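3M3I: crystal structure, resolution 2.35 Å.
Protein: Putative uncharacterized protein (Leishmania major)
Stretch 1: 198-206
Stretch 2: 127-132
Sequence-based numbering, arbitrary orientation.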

# COMPACT_ATOMS: atom_id res chain seq x y z
N LEU A 198 -5.88 27.20 -17.94
CA LEU A 198 -6.06 27.45 -16.50
C LEU A 198 -4.76 27.67 -15.70
O LEU A 198 -4.71 28.57 -14.86
CB LEU A 198 -6.88 26.32 -15.86
CG LEU A 198 -8.38 26.31 -16.10
CD1 LEU A 198 -9.05 25.32 -15.16
CD2 LEU A 198 -8.99 27.70 -15.92
N TYR A 199 -3.74 26.83 -15.92
CA TYR A 199 -2.51 26.86 -15.10
C TYR A 199 -1.22 27.00 -15.94
O TYR A 199 -0.40 26.09 -15.99
CB TYR A 199 -2.46 25.63 -14.16
CG TYR A 199 -3.81 25.27 -13.57
CD1 TYR A 199 -4.48 26.14 -12.72
CD2 TYR A 199 -4.44 24.06 -13.89
CE1 TYR A 199 -5.74 25.82 -12.20
CE2 TYR A 199 -5.69 23.74 -13.38
CZ TYR A 199 -6.34 24.61 -12.53
OH TYR A 199 -7.59 24.28 -12.04
N PRO A 200 -1.01 28.16 -16.58
CA PRO A 200 0.14 28.35 -17.46
C PRO A 200 1.50 28.47 -16.73
O PRO A 200 2.56 28.27 -17.34
CB PRO A 200 -0.20 29.64 -18.19
CG PRO A 200 -1.01 30.41 -17.23
CD PRO A 200 -1.83 29.39 -16.50
N GLN A 201 1.48 28.79 -15.43
CA GLN A 201 2.70 28.75 -14.61
C GLN A 201 3.39 27.37 -14.62
O GLN A 201 4.58 27.28 -14.34
CB GLN A 201 2.43 29.20 -13.17
CG GLN A 201 1.52 28.27 -12.33
CD GLN A 201 0.04 28.57 -12.52
OE1 GLN A 201 -0.34 29.19 -13.50
NE2 GLN A 201 -0.80 28.12 -11.58
N HIS A 202 2.64 26.30 -14.94
CA HIS A 202 3.20 24.94 -14.96
C HIS A 202 3.45 24.41 -16.37
O HIS A 202 3.43 23.20 -16.57
CB HIS A 202 2.28 23.98 -14.21
CG HIS A 202 2.01 24.37 -12.79
ND1 HIS A 202 3.02 24.56 -11.87
CD2 HIS A 202 0.85 24.59 -12.12
CE1 HIS A 202 2.50 24.90 -10.70
NE2 HIS A 202 1.18 24.92 -10.83
N GLU A 203 3.71 25.29 -17.33
CA GLU A 203 3.81 24.89 -18.74
C GLU A 203 4.69 23.66 -18.97
O GLU A 203 4.30 22.75 -19.69
CB GLU A 203 4.27 26.04 -19.64
CG GLU A 203 4.37 25.65 -21.15
CD GLU A 203 4.45 26.85 -22.12
OE1 GLU A 203 4.44 28.01 -21.67
OE2 GLU A 203 4.52 26.63 -23.36
N ALA A 204 5.86 23.63 -18.34
CA ALA A 204 6.83 22.55 -18.54
C ALA A 204 6.27 21.17 -18.14
O ALA A 204 6.35 20.22 -18.92
CB ALA A 204 8.11 22.84 -17.80
N VAL A 205 5.71 21.06 -16.94
CA VAL A 205 5.08 19.80 -16.51
C VAL A 205 3.86 19.51 -17.38
O VAL A 205 3.61 18.36 -17.74
CB VAL A 205 4.69 19.80 -14.99
CG1 VAL A 205 3.89 21.03 -14.63
CG2 VAL A 205 3.89 18.55 -14.63
N ILE A 206 3.12 20.55 -17.77
CA ILE A 206 1.93 20.35 -18.59
C ILE A 206 2.31 19.74 -19.95
O ILE A 206 1.77 18.69 -20.31
CB ILE A 206 1.13 21.64 -18.78
CG1 ILE A 206 0.45 22.05 -17.47
CG2 ILE A 206 0.05 21.46 -19.87
CD1 ILE A 206 -0.06 23.48 -17.47
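Stretch 2, residues 127-132: KYQVYR

Stretch 2 lies along stretch 1 with the two chains running in the same general sense: Tyr-128 sits nearest Tyr-199 (CA to CA 7.4 Å), Gln-129 nearest Gln-201 (CA to CA 8.0 Å) and Tyr-131 nearest His-202 (CA to CA 7.8 Å). Stretch 1 contributes side chains, while stretch 2 offers both side chains and main-chain carbonyls. Tyr-199 is loop; a short 3-10 turn follows at Pro-200 and Gln-201, and a helix begins at Glu-203, with His-202 in the N-cap position. Stretch 2 begins as loop and has become a strand by Tyr-131.

The residue that gives up most surface is Tyr-128, 78 Å² of it. Its backbone is in the left-handed region, phi 59° and psi 41°, uncommon for a residue with a side chain. In this conformation its CB points toward stretch 1 and its carbonyl is also within reach of it, so one residue serves two partners. The side chain, chi1 in m, meets Tyr-199: the CB of Tyr-128 lies over one face of the Tyr-199 ring, 4.0 Å from the ring centroid, in a CH-pi contact. The two rings follow at an oblique 46°, centroids 4.9 Å apart, with Tyr-199 OH 3.3 Å from Tyr-128 CD2 and Tyr-199 CZ 3.5 Å from that same CD2.

The carbonyl is claimed by His-202, which is buried and covered over 63 Å². With chi1 in m, its imidazole reaches across so that NE2 donates a hydrogen bond to Tyr-128 O at 2.6 Å, with an N-H...O angle of 159°: short, nearly straight, and the sole hydrogen bond between the stretches. Both Tyr-128 O and Gln-129 O lie at the ring edge near its plane, the latter 3.5 Å from His-202 CE1. While the side chain serves stretch 2, the backbone of His-202 bonds on both sides: N to Tyr-199 O at 3.2 Å across the 3-10 turn, and O from Ile-206 N at 2.9 Å in the first turn of the helix.

Tyr-131, third with 59 Å², closes the contact along the strand. Its CB stands 4.1 Å from His-202 CE1, and its ring, chi1 in t, receives Val-205 over one face, with Val-205 CG2 4.1 Å from Tyr-131 CE1. Between the two tyrosines of stretch 2, Gln-129 and Val-130 point their CB atoms away.

The rule to read here is economical: one polar bond, from a buried histidine to a main-chain carbonyl, set between two apolar contacts made by tyrosines.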

# COMPACT_ATOMS: atom_id res chain seq x y z
N LYS A 127 -5.68 28.45 -6.52
CA LYS A 127 -5.37 27.01 -6.44
C LYS A 127 -4.28 26.55 -7.40
O LYS A 127 -3.88 27.28 -8.31
CB LYS A 127 -6.63 26.17 -6.71
CG LYS A 127 -7.85 26.55 -5.91
CD LYS A 127 -7.62 26.44 -4.41
CE LYS A 127 -8.92 26.59 -3.63
NZ LYS A 127 -8.68 26.97 -2.22
N TYR A 128 -3.80 25.33 -7.18
CA TYR A 128 -2.84 24.64 -8.05
C TYR A 128 -1.49 25.35 -8.26
O TYR A 128 -0.93 25.34 -9.35
CB TYR A 128 -3.51 24.27 -9.38
CG TYR A 128 -4.59 23.23 -9.19
CD1 TYR A 128 -4.27 21.91 -8.92
CD2 TYR A 128 -5.93 23.58 -9.22
CE1 TYR A 128 -5.25 20.97 -8.71
CE2 TYR A 128 -6.91 22.63 -9.02
CZ TYR A 128 -6.56 21.33 -8.76
OH TYR A 128 -7.52 20.38 -8.56
N GLN A 129 -0.96 25.92 -7.18
CA GLN A 129 0.28 26.69 -7.27
C GLN A 129 1.55 25.90 -6.99
O GLN A 129 2.61 26.29 -7.48
CB GLN A 129 0.24 27.89 -6.32
CG GLN A 129 -0.82 28.90 -6.69
CD GLN A 129 -0.47 30.25 -6.19
OE1 GLN A 129 0.38 30.93 -6.76
NE2 GLN A 129 -1.12 30.67 -5.11
N VAL A 130 1.44 24.81 -6.24
CA VAL A 130 2.62 24.09 -5.76
C VAL A 130 2.89 22.79 -6.53
O VAL A 130 2.18 21.81 -6.38
CB VAL A 130 2.51 23.79 -4.23
CG1 VAL A 130 3.69 22.96 -3.75
CG2 VAL A 130 2.45 25.10 -3.45
N TYR A 131 3.95 22.81 -7.33
CA TYR A 131 4.42 21.61 -8.03
C TYR A 131 5.43 20.87 -7.15
O TYR A 131 6.38 21.47 -6.63
CB TYR A 131 5.04 21.99 -9.38
CG TYR A 131 5.67 20.84 -10.14
CD1 TYR A 131 5.03 19.61 -10.24
CD2 TYR A 131 6.89 20.99 -10.77
CE1 TYR A 131 5.61 18.56 -10.93
CE2 TYR A 131 7.47 19.95 -11.46
CZ TYR A 131 6.82 18.73 -11.54
OH TYR A 131 7.41 17.71 -12.24
N ARG A 132 5.21 19.57 -6.98
CA ARG A 132 6.09 18.73 -6.20
C ARG A 132 6.52 17.52 -7.00
O ARG A 132 5.68 16.74 -7.46
CB ARG A 132 5.40 18.30 -4.90
CG ARG A 132 5.14 19.47 -3.96
CD ARG A 132 5.35 19.07 -2.51
NE ARG A 132 4.99 20.13 -1.57
CZ ARG A 132 5.73 21.20 -1.30
NH1 ARG A 132 6.89 21.41 -1.91
NH2 ARG A 132 5.30 22.09 -0.41